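PDB 5X3E: kinesin-like protein from Caenorhabditis elegans, which is a kinesin-6 motor, Zen4, that probably couples ATP hydrolysis in its motor domain to movement along microtubules. Local coordinates for residues A[151-156]-A[213-218]. Sequence-based numbering, arbitrary orientation.
Sequences NSINNR and MVCSVF
The flat carboxamide of Asn155 meets the first residue of strand 213-225 at its nitrogen end: ND2 donates to Met213 O over 3.1 Å, the acceptor lying close to the plane of the amide while ND2 itself stands above the plane of the Met213 carbonyl. With CG anti to its own carbonyl carbon (chi1 -61°), the side chain extends along the strand, and CB also passes 3.4 Å from Met213 O. The same carbonyl oxygen accepts from Tyr209 OH, so two donors grip it. Two residues further along the strand, a backbone bond joins the same Asn155: Cys215 N gives a fairly straight bond of 3.0 Å to Asn155 O, which Val214 CG1 also touches. An alanine in place of Asn155 would lose the hydrogen bond from the amide to Met213 O and would probably loosen the loop where strand 213-225 begins. A single beta bridge, Arg156 with Cys215, thus fastens the loop after helix 141-152 to a strand of the large mixed sheet of the kinesin motor domain, a member of the P-loop NTPase clan; strand 296-307 bonds to the same strand through Val214, Ser216 and Phe218. Arg156 CA adds a CA-H...O contact of 3.3 Å to Cys215 O, while its side chain starts out away from the strand. Cys215 SG, in the crowded position between backbone N and carbonyl carbon, lies 3.3 Å from Asn154 O. Just past the helix end, Ile153 points toward the strand, and its CD1 reaches Cys215 SG at 3.9 Å and, crossing obliquely, Val217 CG2 at 3.8 Å.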
loop_
_atom_site.group_PDB
_atom_site.type_symbol
_atom_site.label_atom_id
_atom_site.label_comp_id
_atom_site.label_asym_id
_atom_site.label_seq_id
_atom_site.Cartn_x
_atom_site.Cartn_y
_atom_site.Cartn_z
ATOM N N ASN A 151 -7.299 1.868 -16.032
ATOM C CA ASN A 151 -7.000 1.862 -17.461
ATOM C C ASN A 151 -6.789 0.450 -17.992
ATOM O O ASN A 151 -7.127 0.166 -19.147
ATOM C CB ASN A 151 -5.761 2.709 -17.750
ATOM C CG ASN A 151 -5.975 4.171 -17.443
ATOM O OD1 ASN A 151 -7.111 4.626 -17.305
ATOM N ND2 ASN A 151 -4.881 4.922 -17.340
ATOM N N SER A 152 -6.241 -0.448 -17.173
ATOM C CA SER A 152 -5.747 -1.730 -17.653
ATOM C C SER A 152 -6.723 -2.890 -17.483
ATOM O O SER A 152 -6.520 -3.935 -18.113
ATOM C CB SER A 152 -4.436 -2.081 -16.946
ATOM O OG SER A 152 -3.485 -1.047 -17.114
ATOM N N ILE A 153 -7.772 -2.749 -16.665
ATOM C CA ILE A 153 -8.725 -3.838 -16.480
ATOM C C ILE A 153 -9.818 -3.727 -17.531
ATOM O O ILE A 153 -10.106 -2.646 -18.055
ATOM C CB ILE A 153 -9.325 -3.851 -15.057
ATOM C CG1 ILE A 153 -10.193 -2.616 -14.818
ATOM C CG2 ILE A 153 -8.235 -3.981 -14.005
ATOM C CD1 ILE A 153 -10.651 -2.475 -13.386
ATOM N N ASN A 154 -10.414 -4.868 -17.860
ATOM C CA ASN A 154 -11.578 -4.944 -18.727
ATOM C C ASN A 154 -12.689 -5.682 -17.997
ATOM O O ASN A 154 -12.487 -6.242 -16.917
ATOM C CB ASN A 154 -11.250 -5.650 -20.051
ATOM C CG ASN A 154 -10.058 -5.039 -20.752
ATOM O OD1 ASN A 154 -9.980 -3.821 -20.919
ATOM N ND2 ASN A 154 -9.111 -5.881 -21.157
ATOM N N ASN A 155 -13.878 -5.662 -18.597
ATOM C CA ASN A 155 -15.041 -6.366 -18.057
ATOM C C ASN A 155 -15.339 -5.923 -16.628
ATOM O O ASN A 155 -15.720 -6.726 -15.774
ATOM C CB ASN A 155 -14.849 -7.882 -18.118
ATOM C CG ASN A 155 -14.670 -8.393 -19.531
ATOM O OD1 ASN A 155 -15.011 -7.713 -20.498
ATOM N ND2 ASN A 155 -14.150 -9.611 -19.657
ATOM N N ARG A 156 -15.156 -4.634 -16.361
ATOM C CA ARG A 156 -15.543 -4.077 -15.072
ATOM C C ARG A 156 -17.065 -3.991 -15.021
ATOM O O ARG A 156 -17.681 -3.360 -15.883
ATOM C CB ARG A 156 -14.941 -2.686 -14.887
ATOM C CG ARG A 156 -14.733 -2.279 -13.442
ATOM C CD ARG A 156 -14.600 -0.773 -13.306
ATOM N NE ARG A 156 -15.911 -0.155 -13.462
ATOM C CZ ARG A 156 -16.311 0.550 -14.511
ATOM N NH1 ARG A 156 -15.499 0.762 -15.540
ATOM N NH2 ARG A 156 -17.540 1.046 -14.522
ATOM N N MET A 213 -12.277 -13.178 -17.361
ATOM C CA MET A 213 -12.731 -12.795 -16.041
ATOM C C MET A 213 -13.498 -11.485 -16.093
ATOM O O MET A 213 -13.214 -10.589 -16.893
ATOM C CB MET A 213 -11.554 -12.666 -15.070
ATOM C CG MET A 213 -10.815 -13.973 -14.847
ATOM S SD MET A 213 -11.752 -15.122 -13.820
ATOM C CE MET A 213 -10.913 -14.946 -12.258
ATOM N N VAL A 214 -14.471 -11.413 -15.249
ATOM C CA VAL A 214 -15.199 -10.197 -14.943
ATOM C C VAL A 214 -14.667 -9.662 -13.622
ATOM O O VAL A 214 -14.198 -10.431 -12.776
ATOM C CB VAL A 214 -16.704 -10.503 -14.893
ATOM C CG1 VAL A 214 -17.423 -9.357 -14.372
ATOM C CG2 VAL A 214 -17.195 -10.747 -16.295
ATOM N N CYS A 215 -14.718 -8.345 -13.426
ATOM C CA CYS A 215 -14.066 -7.793 -12.248
ATOM C C CYS A 215 -14.811 -6.587 -11.690
ATOM O O CYS A 215 -15.666 -5.981 -12.343
ATOM C CB CYS A 215 -12.622 -7.393 -12.556
ATOM S SG CYS A 215 -12.504 -5.905 -13.585
ATOM N N SER A 216 -14.431 -6.236 -10.462
ATOM C CA SER A 216 -14.858 -5.027 -9.775
ATOM C C SER A 216 -13.759 -4.645 -8.794
ATOM O O SER A 216 -13.010 -5.505 -8.318
ATOM C CB SER A 216 -16.190 -5.220 -9.037
ATOM O OG SER A 216 -16.589 -4.012 -8.414
ATOM N N VAL A 217 -13.661 -3.356 -8.486
ATOM C CA VAL A 217 -12.597 -2.847 -7.630
ATOM C C VAL A 217 -13.198 -2.431 -6.291
ATOM O O VAL A 217 -14.183 -1.682 -6.239
ATOM C CB VAL A 217 -11.844 -1.677 -8.289
ATOM C CG1 VAL A 217 -10.751 -1.161 -7.360
ATOM C CG2 VAL A 217 -11.238 -2.120 -9.612
ATOM N N PHE A 218 -12.604 -2.924 -5.216
ATOM C CA PHE A 218 -12.958 -2.540 -3.860
ATOM C C PHE A 218 -11.715 -1.977 -3.195
ATOM O O PHE A 218 -10.604 -2.449 -3.448
ATOM C CB PHE A 218 -13.499 -3.735 -3.063
ATOM C CG PHE A 218 -14.851 -4.219 -3.523
ATOM C CD1 PHE A 218 -16.001 -3.856 -2.836
ATOM C CD2 PHE A 218 -14.971 -5.041 -4.635
ATOM C CE1 PHE A 218 -17.248 -4.301 -3.251
ATOM C CE2 PHE A 218 -16.216 -5.487 -5.056
ATOM C CZ PHE A 218 -17.356 -5.117 -4.365
#